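Local coordinates for protein killer cell lectin-like receptor 3 (Mus musculus, PDB 3C8J) that acts as a disulfide-linked homodimeric receptor on natural killer cells and binds class I MHC molecules, at residues A[114-119]-A[191-196]; A[126-131]-A[174-179]. The protein carries 4 engineered substitutions. All coordinates share one frame; numbering follows the deposited sequence.

Contact 1 of 2, residues A[114-119]-A[191-196]; sequences PILKIE and YCICGK
The carbonyl oxygen of P114 is the best-held polar atom, gripped by one hydrogen bond and one weaker CH contact. G195 N gives the bond to P114 O at 2.9 Å. It is straight, 163° at the hydrogen, and arrives nearly along the C=O axis. The CA of C194 adds a CA-H...O contact to P114 O at 3.4 Å. A second backbone bond runs from L116 N to I193 O, 2.8 Å long. It is more bent, 144° at the hydrogen, but lies in the carbonyl plane. Together the two bonds frame a single beta bridge between I115 and C194.

The side chains part from this bridge in two directions. I115 turns away from strand 190-197, with CG1 anti to its backbone N, and reaches W101, C104 and C108 of helix 101-110. L116 also has CG anti to the backbone N (chi1 -176°), and it lies alongside I193, both pointing the same way. Its CD2 meets I193 CG2 at 3.9 Å. The other branch, L116 CD1, rests against G195 CA at 3.9 Å, a place that is open to it because G195 has no side chain. At the edge of the contact, the ring carbon P114 CD lies 3.6 Å from G195 O.

The bridge fastens the loop between the two helices to strand 190-197, a central strand of the C-type lectin-like domain. Disulfides from C194 to C108 and from C192 to C104 tie that strand to helix 101-110. The two mainchain bonds pair P114 O with G195 N and I193 O with L116 N, and the side chains of L116 and I193 pack as apolar groups.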
loop_
_atom_site.group_PDB
_atom_site.type_symbol
_atom_site.label_atom_id
_atom_site.label_comp_id
_atom_site.label_asym_id
_atom_site.label_seq_id
_atom_site.Cartn_x
_atom_site.Cartn_y
_atom_site.Cartn_z
ATOM N N PRO A 114 0.845 7.403 -15.169
ATOM C CA PRO A 114 -0.162 8.310 -15.736
ATOM C C PRO A 114 -1.231 8.786 -14.736
ATOM O O PRO A 114 -1.401 8.198 -13.678
ATOM C CB PRO A 114 -0.779 7.481 -16.878
ATOM C CG PRO A 114 0.155 6.244 -17.041
ATOM C CD PRO A 114 0.689 6.019 -15.658
ATOM N N ILE A 115 -1.935 9.859 -15.093
ATOM C CA ILE A 115 -2.980 10.433 -14.240
ATOM C C ILE A 115 -3.978 9.352 -13.822
ATOM O O ILE A 115 -4.291 8.455 -14.597
ATOM C CB ILE A 115 -3.618 11.699 -14.908
ATOM C CG1 ILE A 115 -4.608 12.421 -13.990
ATOM C CG2 ILE A 115 -4.224 11.386 -16.294
ATOM C CD1 ILE A 115 -5.212 13.698 -14.627
ATOM N N LEU A 116 -4.463 9.431 -12.589
ATOM C CA LEU A 116 -5.189 8.321 -11.971
ATOM C C LEU A 116 -6.420 7.806 -12.691
ATOM O O LEU A 116 -7.310 8.563 -13.074
ATOM C CB LEU A 116 -5.553 8.646 -10.530
ATOM C CG LEU A 116 -6.226 7.524 -9.739
ATOM C CD1 LEU A 116 -5.299 6.351 -9.505
ATOM C CD2 LEU A 116 -6.777 8.050 -8.450
ATOM N N LYS A 117 -6.444 6.488 -12.852
ATOM C CA LYS A 117 -7.656 5.756 -13.162
ATOM C C LYS A 117 -8.113 5.014 -11.906
ATOM O O LYS A 117 -7.324 4.340 -11.253
ATOM C CB LYS A 117 -7.406 4.808 -14.340
ATOM C CG LYS A 117 -8.331 3.604 -14.412
ATOM C CD LYS A 117 -9.001 3.494 -15.778
ATOM C CE LYS A 117 -9.473 2.091 -15.997
ATOM N NZ LYS A 117 -10.473 2.042 -17.073
ATOM N N ILE A 118 -9.384 5.169 -11.553
ATOM C CA ILE A 118 -9.943 4.499 -10.374
ATOM C C ILE A 118 -10.781 3.322 -10.849
ATOM O O ILE A 118 -11.641 3.499 -11.696
ATOM C CB ILE A 118 -10.793 5.447 -9.489
ATOM C CG1 ILE A 118 -9.939 6.630 -9.008
ATOM C CG2 ILE A 118 -11.313 4.696 -8.290
ATOM C CD1 ILE A 118 -10.638 7.605 -8.040
ATOM N N GLU A 119 -10.504 2.134 -10.309
ATOM C CA GLU A 119 -11.143 0.899 -10.770
ATOM C C GLU A 119 -12.494 0.638 -10.133
ATOM O O GLU A 119 -13.448 0.276 -10.820
ATOM C CB GLU A 119 -10.238 -0.323 -10.576
ATOM C CG GLU A 119 -8.925 -0.266 -11.334
ATOM C CD GLU A 119 -9.079 -0.282 -12.857
ATOM O OE1 GLU A 119 -10.233 -0.364 -13.377
ATOM O OE2 GLU A 119 -8.025 -0.215 -13.543
ATOM N N TYR A 191 -4.645 20.012 -6.994
ATOM C CA TYR A 191 -3.657 18.960 -6.836
ATOM C C TYR A 191 -3.905 17.879 -7.896
ATOM O O TYR A 191 -4.772 18.019 -8.760
ATOM C CB TYR A 191 -3.777 18.354 -5.459
ATOM C CG TYR A 191 -3.518 19.298 -4.327
ATOM C CD1 TYR A 191 -4.221 19.171 -3.132
ATOM C CD2 TYR A 191 -2.550 20.302 -4.426
ATOM C CE1 TYR A 191 -3.972 20.017 -2.058
ATOM C CE2 TYR A 191 -2.295 21.164 -3.358
ATOM C CZ TYR A 191 -3.009 21.014 -2.173
ATOM O OH TYR A 191 -2.773 21.855 -1.102
ATOM N N CYS A 192 -3.159 16.791 -7.806
ATOM C CA CYS A 192 -3.096 15.840 -8.878
ATOM C C CYS A 192 -2.655 14.477 -8.351
ATOM O O CYS A 192 -1.717 14.398 -7.549
ATOM C CB CYS A 192 -2.097 16.382 -9.886
ATOM S SG CYS A 192 -1.660 15.314 -11.192
ATOM N N ILE A 193 -3.343 13.421 -8.792
ATOM C CA ILE A 193 -2.995 12.044 -8.422
ATOM C C ILE A 193 -2.601 11.192 -9.620
ATOM O O ILE A 193 -3.375 11.054 -10.567
ATOM C CB ILE A 193 -4.143 11.292 -7.702
ATOM C CG1 ILE A 193 -4.767 12.161 -6.604
ATOM C CG2 ILE A 193 -3.608 9.980 -7.117
ATOM C CD1 ILE A 193 -5.849 11.474 -5.791
ATOM N N CYS A 194 -1.407 10.607 -9.560
ATOM C CA CYS A 194 -0.961 9.686 -10.597
ATOM C C CYS A 194 -1.084 8.281 -10.053
ATOM O O CYS A 194 -0.867 8.068 -8.872
ATOM C CB CYS A 194 0.495 9.955 -10.977
ATOM S SG CYS A 194 0.950 11.674 -11.294
ATOM N N GLY A 195 -1.422 7.314 -10.894
ATOM C CA GLY A 195 -1.554 5.951 -10.419
ATOM C C GLY A 195 -1.069 4.910 -11.406
ATOM O O GLY A 195 -1.081 5.154 -12.591
ATOM N N LYS A 196 -0.634 3.752 -10.909
ATOM C CA LYS A 196 -0.172 2.688 -11.786
ATOM C C LYS A 196 -0.154 1.304 -11.107
ATOM O O LYS A 196 0.374 1.171 -10.008
ATOM C CB LYS A 196 1.189 3.061 -12.379
ATOM C CG LYS A 196 2.163 1.905 -12.605
ATOM C CD LYS A 196 2.953 2.090 -13.894
ATOM C CE LYS A 196 2.223 1.453 -15.054
ATOM N NZ LYS A 196 3.066 1.429 -16.278
#

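Contact 2 of 2, residues A[126-131]-A[174-179]; sequences FLQRHV and VFLSKA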
loop_
_atom_site.group_PDB
_atom_site.type_symbol
_atom_site.label_atom_id
_atom_site.label_comp_id
_atom_site.label_asym_id
_atom_site.label_seq_id
_atom_site.Cartn_x
_atom_site.Cartn_y
_atom_site.Cartn_z
ATOM N N PHE A 126 -10.630 4.300 -0.508
ATOM C CA PHE A 126 -9.306 4.318 0.070
ATOM C C PHE A 126 -8.637 5.672 -0.176
ATOM O O PHE A 126 -8.032 6.247 0.721
ATOM C CB PHE A 126 -8.414 3.220 -0.480
ATOM C CG PHE A 126 -6.958 3.523 -0.306
ATOM C CD1 PHE A 126 -6.356 3.386 0.929
ATOM C CD2 PHE A 126 -6.200 3.987 -1.365
ATOM C CE1 PHE A 126 -5.019 3.693 1.113
ATOM C CE2 PHE A 126 -4.845 4.291 -1.187
ATOM C CZ PHE A 126 -4.262 4.156 0.050
ATOM N N LEU A 127 -8.724 6.171 -1.395
ATOM C CA LEU A 127 -8.091 7.449 -1.729
ATOM C C LEU A 127 -8.634 8.599 -0.892
ATOM O O LEU A 127 -7.850 9.385 -0.342
ATOM C CB LEU A 127 -8.246 7.745 -3.198
ATOM C CG LEU A 127 -7.400 6.811 -4.057
ATOM C CD1 LEU A 127 -7.837 6.894 -5.490
ATOM C CD2 LEU A 127 -5.894 7.135 -3.900
ATOM N N GLN A 128 -9.953 8.648 -0.721
ATOM C CA GLN A 128 -10.567 9.734 0.025
ATOM C C GLN A 128 -10.231 9.703 1.519
ATOM O O GLN A 128 -10.018 10.755 2.151
ATOM C CB GLN A 128 -12.059 9.751 -0.199
ATOM C CG GLN A 128 -12.430 9.930 -1.638
ATOM C CD GLN A 128 -13.913 9.794 -1.885
ATOM O OE1 GLN A 128 -14.560 8.851 -1.434
ATOM N NE2 GLN A 128 -14.463 10.743 -2.611
ATOM N N ARG A 129 -10.169 8.502 2.092
ATOM C CA ARG A 129 -9.679 8.365 3.449
ATOM C C ARG A 129 -8.216 8.813 3.526
ATOM O O ARG A 129 -7.784 9.326 4.533
ATOM C CB ARG A 129 -9.804 6.919 3.923
ATOM C CG ARG A 129 -11.213 6.469 4.256
ATOM C CD ARG A 129 -11.219 5.018 4.804
ATOM N NE ARG A 129 -11.610 3.991 3.809
ATOM C CZ ARG A 129 -10.776 3.057 3.352
ATOM N NH1 ARG A 129 -9.526 3.009 3.785
ATOM N NH2 ARG A 129 -11.177 2.160 2.475
ATOM N N HIS A 130 -7.449 8.603 2.453
ATOM C CA HIS A 130 -6.002 8.796 2.503
ATOM C C HIS A 130 -5.603 10.268 2.357
ATOM O O HIS A 130 -4.821 10.834 3.119
ATOM C CB HIS A 130 -5.351 8.020 1.375
ATOM C CG HIS A 130 -3.900 8.315 1.238
ATOM N ND1 HIS A 130 -2.964 7.830 2.126
ATOM C CD2 HIS A 130 -3.231 9.115 0.376
ATOM C CE1 HIS A 130 -1.769 8.285 1.792
ATOM N NE2 HIS A 130 -1.909 9.079 0.738
ATOM N N VAL A 131 -6.169 10.863 1.321
ATOM C CA VAL A 131 -5.820 12.171 0.848
ATOM C C VAL A 131 -5.806 13.209 1.982
ATOM O O VAL A 131 -6.649 13.161 2.898
ATOM C CB VAL A 131 -6.793 12.462 -0.301
ATOM C CG1 VAL A 131 -7.640 13.698 -0.097
ATOM C CG2 VAL A 131 -6.084 12.339 -1.666
ATOM N N VAL A 174 -12.675 15.915 -13.911
ATOM C CA VAL A 174 -13.106 15.339 -12.631
ATOM C C VAL A 174 -12.014 15.367 -11.557
ATOM O O VAL A 174 -10.881 14.945 -11.787
ATOM C CB VAL A 174 -13.650 13.880 -12.787
ATOM C CG1 VAL A 174 -13.979 13.261 -11.428
ATOM C CG2 VAL A 174 -14.895 13.842 -13.646
ATOM N N PHE A 175 -12.359 15.842 -10.369
ATOM C CA PHE A 175 -11.419 15.791 -9.254
ATOM C C PHE A 175 -12.017 14.996 -8.118
ATOM O O PHE A 175 -13.224 14.787 -8.086
ATOM C CB PHE A 175 -11.037 17.198 -8.796
ATOM C CG PHE A 175 -12.172 17.987 -8.208
ATOM C CD1 PHE A 175 -12.290 18.127 -6.827
ATOM C CD2 PHE A 175 -13.110 18.598 -9.017
ATOM C CE1 PHE A 175 -13.339 18.859 -6.274
ATOM C CE2 PHE A 175 -14.142 19.315 -8.471
ATOM C CZ PHE A 175 -14.256 19.444 -7.096
ATOM N N LEU A 176 -11.179 14.515 -7.200
ATOM C CA LEU A 176 -11.733 14.014 -5.954
ATOM C C LEU A 176 -11.346 14.842 -4.726
ATOM O O LEU A 176 -10.340 15.579 -4.727
ATOM C CB LEU A 176 -11.489 12.509 -5.752
ATOM C CG LEU A 176 -10.171 11.906 -5.266
ATOM C CD1 LEU A 176 -9.722 12.486 -3.934
ATOM C CD2 LEU A 176 -10.286 10.383 -5.171
ATOM N N SER A 177 -12.190 14.727 -3.705
ATOM C CA SER A 177 -12.007 15.362 -2.418
ATOM C C SER A 177 -12.272 14.244 -1.428
ATOM O O SER A 177 -12.707 13.172 -1.831
ATOM C CB SER A 177 -12.998 16.531 -2.229
ATOM O OG SER A 177 -14.335 16.133 -2.462
ATOM N N LYS A 178 -12.008 14.482 -0.147
ATOM C CA LYS A 178 -12.227 13.467 0.870
ATOM C C LYS A 178 -13.715 13.109 0.955
ATOM O O LYS A 178 -14.080 12.025 1.431
ATOM C CB LYS A 178 -11.722 13.933 2.245
ATOM C CG LYS A 178 -10.213 14.101 2.342
ATOM C CD LYS A 178 -9.736 14.254 3.796
ATOM C CE LYS A 178 -9.792 12.936 4.559
ATOM N NZ LYS A 178 -8.827 11.949 4.013
ATOM N N ALA A 179 -14.550 14.037 0.482
ATOM C CA ALA A 179 -16.002 13.935 0.544
ATOM C C ALA A 179 -16.636 13.293 -0.693
ATOM O O ALA A 179 -17.619 12.560 -0.561
ATOM C CB ALA A 179 -16.603 15.289 0.798
#
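K178, Q128 and L176 carry this contact between the end of helix 121-130 and the chain leaving strand 173-176. K178 bends at chi3 and chi4 (74° and 66°), which brings its amine back to the helix end. There NZ donates to three mainchain carbonyls. K178 NZ lies 2.5 Å from Q128 O and 2.7 Å from V131 O, both times in the carbonyl plane. A weak third bond goes from K178 NZ to R129 O. A positive charge here would probably suit the negative end of the helix dipole. The lysine's CG also slides past V131 CG1 at 3.6 Å, the two side chains running in opposite directions.

Q128 extends beyond CG, and its amide lies along the backbone of S177. Its NE2 makes a weak bond to S177 O, 3.1 Å long.

L176 points toward the helix from the strand. Its CD2 lies 3.9 Å from L127 CB and touches Q128 CG. Its CD1 meets V131 CG2 at 4.3 Å. L127 and V131 also pack on F94 of strand 90-96, so this side is apolar and buried.

Here the second helix of a C-type lectin-like domain packs beside the sheet. S177, K178 and A179 belong to region 177-182, which is implicated in MHC class I binding.

The centres of contacts 1 and 2 are about 12 Å apart, and the two touch. L116 CD2 packs on L127 CD1 at 3.4 Å, I118 CD1 on L176 CD2 at 4.0 Å, and I193 CD1 on V131 CG2 at 4.2 Å. Their apolar sides therefore form one continuous core. Along the chain the order is 114-119, 126-131, 174-179, 191-196, so contact 2 falls within the span bracketed by contact 1. Both use strands of the same mixed sheet. Contact 1 lies near the centre of the chain, and contact 2 extends the packing outward to a region implicated in class I MHC binding.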